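Local coordinates for protein type I modular polyketide synthase (Streptomyces albus subsp. albus, PDB 6IYT) that probably selects an extender unit, apparently ethylmalonyl-coenzyme A, and transfers its acyl group to the carrier protein during assembly of the polyketide salinomycin, at residues Val209-Ser213 with Val374-Val379; Ser118-Val124 with Gly387-Glu393. All coordinates share one frame; numbering follows the deposited sequence.

Contact 1. Residues Val209-Ser213 with Val374-Val379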
loop_
_atom_site.group_PDB
_atom_site.type_symbol
_atom_site.label_atom_id
_atom_site.label_comp_id
_atom_site.label_asym_id
_atom_site.label_seq_id
_atom_site.Cartn_x
_atom_site.Cartn_y
_atom_site.Cartn_z
ATOM N N VAL A 209 -3.165 -6.764 -10.147
ATOM C CA VAL A 209 -2.579 -6.695 -8.804
ATOM C C VAL A 209 -1.191 -7.310 -8.801
ATOM O O VAL A 209 -0.873 -8.104 -9.673
ATOM C CB VAL A 209 -3.422 -7.425 -7.760
ATOM C CG1 VAL A 209 -4.808 -6.806 -7.633
ATOM C CG2 VAL A 209 -3.510 -8.915 -8.091
ATOM N N VAL A 210 -0.326 -6.795 -7.915
ATOM C CA VAL A 210 1.026 -7.351 -7.711
ATOM C C VAL A 210 1.331 -7.337 -6.240
ATOM O O VAL A 210 1.050 -6.354 -5.537
ATOM C CB VAL A 210 2.111 -6.555 -8.434
ATOM C CG1 VAL A 210 3.444 -7.269 -8.340
ATOM C CG2 VAL A 210 1.746 -6.341 -9.873
ATOM N N GLY A 211 1.853 -8.440 -5.753
ATOM C CA GLY A 211 2.216 -8.558 -4.352
ATOM C C GLY A 211 3.703 -8.861 -4.175
ATOM O O GLY A 211 4.372 -9.405 -5.084
ATOM N N HIS A 212 4.183 -8.642 -2.971
ATOM C CA HIS A 212 5.588 -8.884 -2.629
ATOM C C HIS A 212 5.621 -9.858 -1.440
ATOM O O HIS A 212 5.020 -9.579 -0.399
ATOM C CB HIS A 212 6.240 -7.559 -2.254
ATOM C CG HIS A 212 7.706 -7.633 -2.093
ATOM N ND1 HIS A 212 8.584 -6.930 -2.902
ATOM C CD2 HIS A 212 8.469 -8.372 -1.262
ATOM C CE1 HIS A 212 9.824 -7.142 -2.479
ATOM N NE2 HIS A 212 9.775 -7.987 -1.469
ATOM N N SER A 213 6.174 -11.061 -1.652
ATOM C CA SER A 213 6.236 -12.058 -0.575
ATOM C C SER A 213 4.803 -12.354 -0.063
ATOM O O SER A 213 3.932 -12.570 -0.850
ATOM C CB SER A 213 7.134 -11.530 0.541
ATOM O OG SER A 213 7.469 -12.562 1.456
ATOM N N VAL A 374 12.143 -12.513 -4.366
ATOM C CA VAL A 374 11.051 -11.724 -4.926
ATOM C C VAL A 374 11.576 -10.919 -6.117
ATOM O O VAL A 374 12.334 -9.954 -5.950
ATOM C CB VAL A 374 10.458 -10.780 -3.857
ATOM C CG1 VAL A 374 9.161 -10.140 -4.361
ATOM C CG2 VAL A 374 10.192 -11.531 -2.562
ATOM N N SER A 375 11.016 -11.185 -7.282
ATOM C CA SER A 375 11.409 -10.485 -8.482
ATOM C C SER A 375 10.511 -9.293 -8.725
ATOM O O SER A 375 9.726 -9.292 -9.645
ATOM C CB SER A 375 11.354 -11.423 -9.682
ATOM O OG SER A 375 12.255 -12.470 -9.511
ATOM N N PHE A 376 10.602 -8.274 -7.888
ATOM C CA PHE A 376 9.616 -7.191 -7.978
ATOM C C PHE A 376 10.011 -6.171 -9.094
ATOM O O PHE A 376 9.187 -5.842 -9.950
ATOM C CB PHE A 376 9.458 -6.503 -6.607
ATOM C CG PHE A 376 8.483 -5.358 -6.602
ATOM C CD1 PHE A 376 7.113 -5.598 -6.624
ATOM C CD2 PHE A 376 8.924 -4.063 -6.620
ATOM C CE1 PHE A 376 6.211 -4.536 -6.591
ATOM C CE2 PHE A 376 8.035 -2.997 -6.594
ATOM C CZ PHE A 376 6.674 -3.243 -6.580
ATOM N N GLU A 377 11.294 -5.783 -9.130
ATOM C CA GLU A 377 11.802 -4.855 -10.147
ATOM C C GLU A 377 11.500 -5.275 -11.611
ATOM O O GLU A 377 10.947 -4.492 -12.355
ATOM C CB GLU A 377 13.306 -4.604 -9.954
ATOM C CG GLU A 377 13.930 -3.782 -11.067
ATOM C CD GLU A 377 15.452 -3.721 -10.950
ATOM O OE1 GLU A 377 16.010 -4.451 -10.115
ATOM O OE2 GLU A 377 16.081 -2.935 -11.680
ATOM N N PRO A 378 11.718 -6.563 -11.968
ATOM C CA PRO A 378 11.384 -6.976 -13.341
ATOM C C PRO A 378 9.867 -6.945 -13.631
ATOM O O PRO A 378 9.443 -6.685 -14.756
ATOM C CB PRO A 378 11.918 -8.403 -13.434
ATOM C CG PRO A 378 12.779 -8.619 -12.241
ATOM C CD PRO A 378 12.478 -7.589 -11.226
ATOM N N VAL A 379 9.067 -7.178 -12.619
ATOM C CA VAL A 379 7.638 -7.120 -12.790
ATOM C C VAL A 379 7.159 -5.660 -12.939
ATOM O O VAL A 379 6.316 -5.371 -13.779
ATOM C CB VAL A 379 6.918 -7.831 -11.628
ATOM C CG1 VAL A 379 5.424 -7.563 -11.688
ATOM C CG2 VAL A 379 7.208 -9.329 -11.688
#

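Contact 2. Residues Ser118-Val124 with Gly387-Glu393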
loop_
_atom_site.group_PDB
_atom_site.type_symbol
_atom_site.label_atom_id
_atom_site.label_comp_id
_atom_site.label_asym_id
_atom_site.label_seq_id
_atom_site.Cartn_x
_atom_site.Cartn_y
_atom_site.Cartn_z
ATOM N N SER A 118 -2.044 8.390 -17.861
ATOM C CA SER A 118 -3.052 8.074 -18.889
ATOM C C SER A 118 -3.243 6.571 -19.105
ATOM O O SER A 118 -4.020 6.150 -19.988
ATOM C CB SER A 118 -2.682 8.756 -20.226
ATOM O OG SER A 118 -1.393 8.356 -20.673
ATOM N N GLY A 119 -2.651 5.768 -18.224
ATOM C CA GLY A 119 -2.588 4.316 -18.445
ATOM C C GLY A 119 -3.392 3.539 -17.422
ATOM O O GLY A 119 -4.296 4.085 -16.772
ATOM N N LYS A 120 -3.052 2.267 -17.280
ATOM C CA LYS A 120 -3.758 1.369 -16.397
ATOM C C LYS A 120 -3.247 1.473 -14.954
ATOM O O LYS A 120 -2.134 1.960 -14.706
ATOM C CB LYS A 120 -3.629 -0.036 -16.908
ATOM C CG LYS A 120 -4.354 -0.230 -18.239
ATOM C CD LYS A 120 -3.793 -1.413 -19.014
ATOM C CE LYS A 120 -4.357 -2.710 -18.508
ATOM N NZ LYS A 120 -4.338 -3.752 -19.573
ATOM N N THR A 121 -4.040 0.929 -14.040
ATOM C CA THR A 121 -3.805 1.031 -12.590
ATOM C C THR A 121 -3.547 -0.349 -12.042
ATOM O O THR A 121 -4.291 -1.298 -12.353
ATOM C CB THR A 121 -5.045 1.596 -11.866
ATOM O OG1 THR A 121 -5.276 2.956 -12.269
ATOM C CG2 THR A 121 -4.868 1.533 -10.375
ATOM N N VAL A 122 -2.434 -0.500 -11.322
ATOM C CA VAL A 122 -2.152 -1.719 -10.612
ATOM C C VAL A 122 -2.063 -1.466 -9.123
ATOM O O VAL A 122 -1.521 -0.457 -8.702
ATOM C CB VAL A 122 -0.843 -2.363 -11.125
ATOM C CG1 VAL A 122 0.314 -1.376 -11.090
ATOM C CG2 VAL A 122 -0.522 -3.598 -10.355
ATOM N N PHE A 123 -2.701 -2.339 -8.330
ATOM C CA PHE A 123 -2.553 -2.269 -6.884
ATOM C C PHE A 123 -1.408 -3.135 -6.416
ATOM O O PHE A 123 -1.268 -4.317 -6.843
ATOM C CB PHE A 123 -3.822 -2.670 -6.160
ATOM C CG PHE A 123 -4.827 -1.546 -6.022
ATOM C CD1 PHE A 123 -5.037 -0.648 -7.057
ATOM C CD2 PHE A 123 -5.529 -1.379 -4.866
ATOM C CE1 PHE A 123 -5.924 0.412 -6.905
ATOM C CE2 PHE A 123 -6.442 -0.328 -4.718
ATOM C CZ PHE A 123 -6.635 0.551 -5.755
ATOM N N VAL A 124 -0.630 -2.561 -5.510
ATOM C CA VAL A 124 0.628 -3.122 -5.032
ATOM C C VAL A 124 0.454 -3.460 -3.537
ATOM O O VAL A 124 0.095 -2.619 -2.741
ATOM C CB VAL A 124 1.776 -2.118 -5.174
ATOM C CG1 VAL A 124 3.082 -2.695 -4.636
ATOM C CG2 VAL A 124 1.917 -1.675 -6.621
ATOM N N GLY A 387 1.596 -0.986 -20.142
ATOM C CA GLY A 387 0.829 0.245 -20.222
ATOM C C GLY A 387 0.248 0.680 -18.883
ATOM O O GLY A 387 -0.769 1.398 -18.857
ATOM N N PHE A 388 0.826 0.167 -17.781
ATOM C CA PHE A 388 0.469 0.635 -16.406
ATOM C C PHE A 388 1.288 1.862 -16.039
ATOM O O PHE A 388 2.508 1.857 -16.148
ATOM C CB PHE A 388 0.689 -0.487 -15.365
ATOM C CG PHE A 388 -0.276 -1.625 -15.482
ATOM C CD1 PHE A 388 -0.125 -2.592 -16.454
ATOM C CD2 PHE A 388 -1.402 -1.683 -14.652
ATOM C CE1 PHE A 388 -1.025 -3.642 -16.559
ATOM C CE2 PHE A 388 -2.292 -2.711 -14.748
ATOM C CZ PHE A 388 -2.134 -3.675 -15.741
ATOM N N ASP A 389 0.620 2.947 -15.653
ATOM C CA ASP A 389 1.351 4.074 -15.070
ATOM C C ASP A 389 0.761 4.611 -13.774
ATOM O O ASP A 389 1.185 5.643 -13.298
ATOM C CB ASP A 389 1.540 5.226 -16.103
ATOM C CG ASP A 389 0.225 5.888 -16.506
ATOM O OD1 ASP A 389 -0.857 5.429 -16.043
ATOM O OD2 ASP A 389 0.256 6.808 -17.375
ATOM N N VAL A 390 -0.127 3.853 -13.140
ATOM C CA VAL A 390 -0.630 4.230 -11.843
ATOM C C VAL A 390 -0.440 3.019 -10.952
ATOM O O VAL A 390 -1.064 1.983 -11.175
ATOM C CB VAL A 390 -2.154 4.616 -11.862
ATOM C CG1 VAL A 390 -2.661 4.914 -10.451
ATOM C CG2 VAL A 390 -2.402 5.835 -12.771
ATOM N N PHE A 391 0.370 3.194 -9.917
ATOM C CA PHE A 391 0.698 2.122 -8.997
ATOM C C PHE A 391 0.237 2.568 -7.650
ATOM O O PHE A 391 0.757 3.562 -7.128
ATOM C CB PHE A 391 2.217 1.897 -8.935
ATOM C CG PHE A 391 2.808 1.290 -10.200
ATOM C CD1 PHE A 391 2.923 2.037 -11.355
ATOM C CD2 PHE A 391 3.342 0.021 -10.191
ATOM C CE1 PHE A 391 3.546 1.511 -12.481
ATOM C CE2 PHE A 391 3.821 -0.553 -11.361
ATOM C CZ PHE A 391 3.922 0.200 -12.510
ATOM N N VAL A 392 -0.729 1.873 -7.077
ATOM C CA VAL A 392 -1.269 2.282 -5.784
ATOM C C VAL A 392 -0.847 1.262 -4.748
ATOM O O VAL A 392 -1.189 0.090 -4.859
ATOM C CB VAL A 392 -2.809 2.363 -5.829
ATOM C CG1 VAL A 392 -3.396 2.594 -4.429
ATOM C CG2 VAL A 392 -3.257 3.411 -6.813
ATOM N N GLU A 393 -0.016 1.671 -3.795
ATOM C CA GLU A 393 0.420 0.760 -2.758
ATOM C C GLU A 393 -0.582 0.779 -1.615
ATOM O O GLU A 393 -0.745 1.775 -0.930
ATOM C CB GLU A 393 1.858 1.062 -2.297
ATOM C CG GLU A 393 2.395 0.023 -1.308
ATOM C CD GLU A 393 3.717 0.406 -0.710
ATOM O OE1 GLU A 393 4.647 0.724 -1.485
ATOM O OE2 GLU A 393 3.865 0.304 0.548
#

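Contact 1. Residues Val209-Ser213 with Val374-Val379
Val374 sets one methyl squarely on the imidazole of His212: CG1 stands 3.4 Å from the centroid of the His212 ring and only 2° off its normal, a CH-pi contact centred on the face. CG of His212 and CG1 of Val374 each lie anti to their own backbone N, which sets the two side chains crossing at about a right angle. Phe376 comes to the same imidazole obliquely, with ring centroids 5.8 Å apart and planes at 50°. Toward Val210 the packing is apolar. CG1 of Val210 meets CG1 of Val379 tip to tip at 3.9 Å and lies 4.3 Å from CE1 of Phe376. No hydrogen bond joins the two segments, and the 285 Å² they bury is held by packing alone. Ser213 follows His212 in a Gly-His-Ser turn that fits the nucleophile elbow of acyltransferases; its phi of 58° is the strained backbone expected there, and its OG is hydrogen-bonded to His320 NE2, consistent with a catalytic Ser-His pair. Farther out, Asn282 of strand 276-283 touches both His212 and Phe376. The contact thus lies where strand 208-211, which has strand 120-125 beside it and is bonded through Val209 to Pro346 and Tyr348, faces the start of helix 376-385.

Contact 2. Residues Ser118-Val124 with Gly387-Glu393
Lys120 and Phe388 pair at the start of a parallel beta arrangement in the central sheet of the acyltransferase fold, where strands 120-124 and 388-393 run side by side at 24°. These two residues have the most surface buried here. CB of Lys120 lies over one face of the Phe388 ring, 3.8 Å from its centroid, and the bend of the lysine chain at chi3 brings CE back to CZ of the same ring at 3.7 Å. At the ring's edge, near its plane, sits the carbonyl oxygen of Thr121. Immediately after this pair the register slips by one residue, a beta bulge: O of Lys120 accepts N of Val390 and, weakly, N of Asp389. Val392, next in buried surface, lies on the opposite face of the sheet with Phe123. Its CB is over that ring, 4.1 Å from the centroid, and the two side chains lie alongside each other, pointing the same way. Its backbone carries two of the regular parallel bonds, N to Val122 O at 2.9 Å and O to Val124 N at 2.8 Å. Helix 376-385 covers the Phe388 and Phe391 side through Leu383. Just ahead of strand 120-124, the Asp389 carboxylate accepts two successive amides: OD1 takes Gly119 N, 29° out of the carboxylate plane, while OD2 receives Ser118 N through its syn lone pair at 2.8 Å, a nearly straight N-H...O bond (174°).

How the contacts relate
Contacts 1 and 2 have centres about 14 Å apart; strand 208-211 of contact 1 and both strands of contact 2 belong to one parallel sheet, in which strand 120-125 lies between 208-211 and 388-393. They meet directly: Val210 N is 2.9 Å from Phe123 O, a probable hydrogen bond, and Val210 CG2 packs against Val122 CG2 at 3.6 Å. Helix 376-385, whose first turn forms part of contact 1, leads along the chain into strand 388-393 of contact 2, and Phe376 also touches Val124. Contact 1 holds the presumed nucleophile Ser213; Val124 of contact 2 comes close to that elbow but makes no contact with it. Both segments of contact 1 fall in the chain between the two strands of contact 2.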